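Local coordinates for DUF2520 domain-containing protein (Thermotoga maritima, PDB 2I76) that is of unknown function but binds NADPH and is probably a dehydrogenase of the kind related to 6-phosphogluconate dehydrogenase, at residues D122-L128 and I145-V151. Sequence-based numbering, arbitrary orientation.
Sequences DQIVFGL and ISGKYFV
Strands 126-128 and 149-151 run parallel, their axes 4.9 Å apart and inclined by 18°, with Phe126 opposite Tyr149, Gly127 opposite Phe150 and Leu128 opposite Val151. The second segment begins at the end of a helix, where Ile145 presses CG2 against the edge of the Phe126 ring, 3.9 Å from its CZ. Ser146 leaves helical geometry; its p rotamer (chi1 56°) lets OG donate to Ile124 O at 3.0 Å, a hydroxyl suited to satisfying a backbone carbonyl at this buried residue. Gly147 continues the exposed turn and leads to Lys148, whose N lies only 2.5 Å from Ser146 O. The long aliphatic chain of exposed Lys148 can lie along the other backbone, CE 3.1 Å from Asp122 O, while its carbonyl O accepts from Phe126 N at 3.0 Å. Tyr149 is nearly fully extended and packs its CB against Phe126 CB (3.6 Å); Leu128 CD1 sits over its ring face, a CH-pi contact 4.2 Å from the centroid. Phe150 N donates to Phe126 O (3.0 Å) and Phe150 O accepts from Leu128 N (3.3 Å), bonding the residues before and after Gly127, its register partner, as in regular parallel pairing. Its ring (chi1 63°) takes the opposite face of the sheet, where Val125 CG1 meets CE2 at 3.7 Å and Gly127 adds no bulk. Val151 CA closes the pairing, 3.6 Å from Leu128 O. The unit is a beta-alpha-beta crossover: helix 135-145 covers the Phe126, Leu128 and Tyr149 face, Leu187 of the second subunit packs on Phe150, and antiparallel strand 102-107 flanks 126-128, leaving 149-151 outermost within the chain's sheet.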
loop_
_atom_site.group_PDB
_atom_site.type_symbol
_atom_site.label_atom_id
_atom_site.label_comp_id
_atom_site.label_asym_id
_atom_site.label_seq_id
_atom_site.Cartn_x
_atom_site.Cartn_y
_atom_site.Cartn_z
ATOM N N ASP A 122 17.704 2.347 -9.659
ATOM C CA ASP A 122 18.297 1.197 -8.973
ATOM C C ASP A 122 17.284 0.219 -8.369
ATOM O O ASP A 122 17.567 -0.979 -8.221
ATOM C CB ASP A 122 19.252 1.695 -7.877
ATOM C CG ASP A 122 18.573 2.636 -6.887
ATOM O OD1 ASP A 122 17.842 2.201 -5.991
ATOM O OD2 ASP A 122 18.808 3.937 -7.054
ATOM N N GLN A 123 16.100 0.732 -8.038
ATOM C CA GLN A 123 15.050 -0.074 -7.417
ATOM C C GLN A 123 13.801 -0.272 -8.280
ATOM O O GLN A 123 12.691 0.051 -7.866
ATOM C CB GLN A 123 14.663 0.573 -6.096
ATOM C CG GLN A 123 14.357 2.044 -6.246
ATOM C CD GLN A 123 14.595 2.808 -4.973
ATOM O OE1 GLN A 123 15.701 2.790 -4.426
ATOM N NE2 GLN A 123 13.564 3.496 -4.490
ATOM N N ILE A 124 13.998 -0.804 -9.483
ATOM C CA ILE A 124 12.911 -1.069 -10.408
ATOM C C ILE A 124 12.992 -2.528 -10.793
ATOM O O ILE A 124 13.819 -2.915 -11.613
ATOM C CB ILE A 124 13.028 -0.228 -11.690
ATOM C CG1 ILE A 124 12.832 1.246 -11.366
ATOM C CG2 ILE A 124 11.980 -0.658 -12.701
ATOM C CD1 ILE A 124 12.958 2.145 -12.582
ATOM N N VAL A 125 12.146 -3.347 -10.187
ATOM C CA VAL A 125 12.133 -4.761 -10.512
ATOM C C VAL A 125 11.494 -4.900 -11.887
ATOM O O VAL A 125 10.389 -4.391 -12.126
ATOM C CB VAL A 125 11.308 -5.559 -9.489
ATOM C CG1 VAL A 125 11.224 -7.017 -9.911
ATOM C CG2 VAL A 125 11.929 -5.433 -8.113
ATOM N N PHE A 126 12.190 -5.579 -12.794
ATOM C CA PHE A 126 11.678 -5.774 -14.147
ATOM C C PHE A 126 10.987 -7.098 -14.409
ATOM O O PHE A 126 11.395 -8.155 -13.924
ATOM C CB PHE A 126 12.789 -5.620 -15.185
ATOM C CG PHE A 126 13.282 -4.219 -15.344
ATOM C CD1 PHE A 126 14.452 -3.809 -14.716
ATOM C CD2 PHE A 126 12.589 -3.313 -16.131
ATOM C CE1 PHE A 126 14.929 -2.514 -14.872
ATOM C CE2 PHE A 126 13.051 -2.019 -16.296
ATOM C CZ PHE A 126 14.226 -1.616 -15.665
ATOM N N GLY A 127 9.925 -7.024 -15.196
ATOM C CA GLY A 127 9.205 -8.217 -15.573
ATOM C C GLY A 127 9.597 -8.477 -17.012
ATOM O O GLY A 127 9.116 -7.805 -17.929
ATOM N N LEU A 128 10.493 -9.431 -17.213
ATOM C CA LEU A 128 10.937 -9.756 -18.556
ATOM C C LEU A 128 10.193 -11.002 -19.004
ATOM O O LEU A 128 9.586 -11.701 -18.193
ATOM C CB LEU A 128 12.450 -9.999 -18.576
ATOM C CG LEU A 128 13.282 -9.107 -17.649
ATOM C CD1 LEU A 128 14.750 -9.260 -17.977
ATOM C CD2 LEU A 128 12.858 -7.664 -17.805
ATOM N N ILE A 145 20.473 -1.470 -16.032
ATOM C CA ILE A 145 19.648 -0.451 -15.399
ATOM C C ILE A 145 19.506 -0.641 -13.878
ATOM O O ILE A 145 19.726 0.313 -13.114
ATOM C CB ILE A 145 18.239 -0.403 -16.053
ATOM C CG1 ILE A 145 18.367 -0.096 -17.556
ATOM C CG2 ILE A 145 17.380 0.635 -15.362
ATOM C CD1 ILE A 145 17.045 -0.186 -18.320
ATOM N N SER A 146 19.148 -1.869 -13.464
ATOM C CA SER A 146 18.964 -2.251 -12.063
ATOM C C SER A 146 18.862 -3.755 -11.961
ATOM O O SER A 146 17.897 -4.365 -12.387
ATOM C CB SER A 146 17.727 -1.600 -11.455
ATOM O OG SER A 146 16.555 -1.884 -12.192
ATOM N N GLY A 147 19.886 -4.349 -11.374
ATOM C CA GLY A 147 19.952 -5.813 -11.241
ATOM C C GLY A 147 18.853 -6.604 -10.549
ATOM O O GLY A 147 19.088 -7.663 -9.948
ATOM N N LYS A 148 17.631 -6.101 -10.676
ATOM C CA LYS A 148 16.498 -6.739 -10.084
ATOM C C LYS A 148 15.449 -6.995 -11.171
ATOM O O LYS A 148 14.998 -6.059 -11.843
ATOM C CB LYS A 148 15.948 -5.834 -9.005
ATOM C CG LYS A 148 17.055 -5.143 -8.226
ATOM C CD LYS A 148 16.470 -4.372 -7.061
ATOM C CE LYS A 148 17.513 -3.496 -6.375
ATOM N NZ LYS A 148 16.913 -2.612 -5.323
ATOM N N TYR A 149 15.095 -8.268 -11.350
ATOM C CA TYR A 149 14.110 -8.666 -12.335
ATOM C C TYR A 149 13.808 -10.148 -12.251
ATOM O O TYR A 149 14.401 -10.858 -11.444
ATOM C CB TYR A 149 14.608 -8.325 -13.743
ATOM C CG TYR A 149 15.879 -9.041 -14.154
ATOM C CD1 TYR A 149 15.855 -10.379 -14.568
ATOM C CD2 TYR A 149 17.115 -8.380 -14.120
ATOM C CE1 TYR A 149 17.029 -11.045 -14.939
ATOM C CE2 TYR A 149 18.295 -9.037 -14.488
ATOM C CZ TYR A 149 18.243 -10.368 -14.895
ATOM O OH TYR A 149 19.406 -11.018 -15.242
ATOM N N PHE A 150 12.876 -10.610 -13.075
ATOM C CA PHE A 150 12.514 -12.025 -13.111
ATOM C C PHE A 150 11.745 -12.377 -14.392
ATOM O O PHE A 150 10.866 -11.634 -14.841
ATOM C CB PHE A 150 11.727 -12.427 -11.846
ATOM C CG PHE A 150 10.413 -11.735 -11.690
ATOM C CD1 PHE A 150 9.241 -12.311 -12.178
ATOM C CD2 PHE A 150 10.337 -10.504 -11.046
ATOM C CE1 PHE A 150 8.002 -11.671 -12.020
ATOM C CE2 PHE A 150 9.105 -9.854 -10.882
ATOM C CZ PHE A 150 7.934 -10.442 -11.373
ATOM N N VAL A 151 12.119 -13.505 -14.995
ATOM C CA VAL A 151 11.500 -13.969 -16.235
ATOM C C VAL A 151 10.212 -14.706 -15.910
ATOM O O VAL A 151 10.103 -15.391 -14.888
ATOM C CB VAL A 151 12.464 -14.916 -17.080
ATOM C CG1 VAL A 151 12.419 -16.352 -16.571
ATOM C CG2 VAL A 151 12.072 -14.890 -18.544
#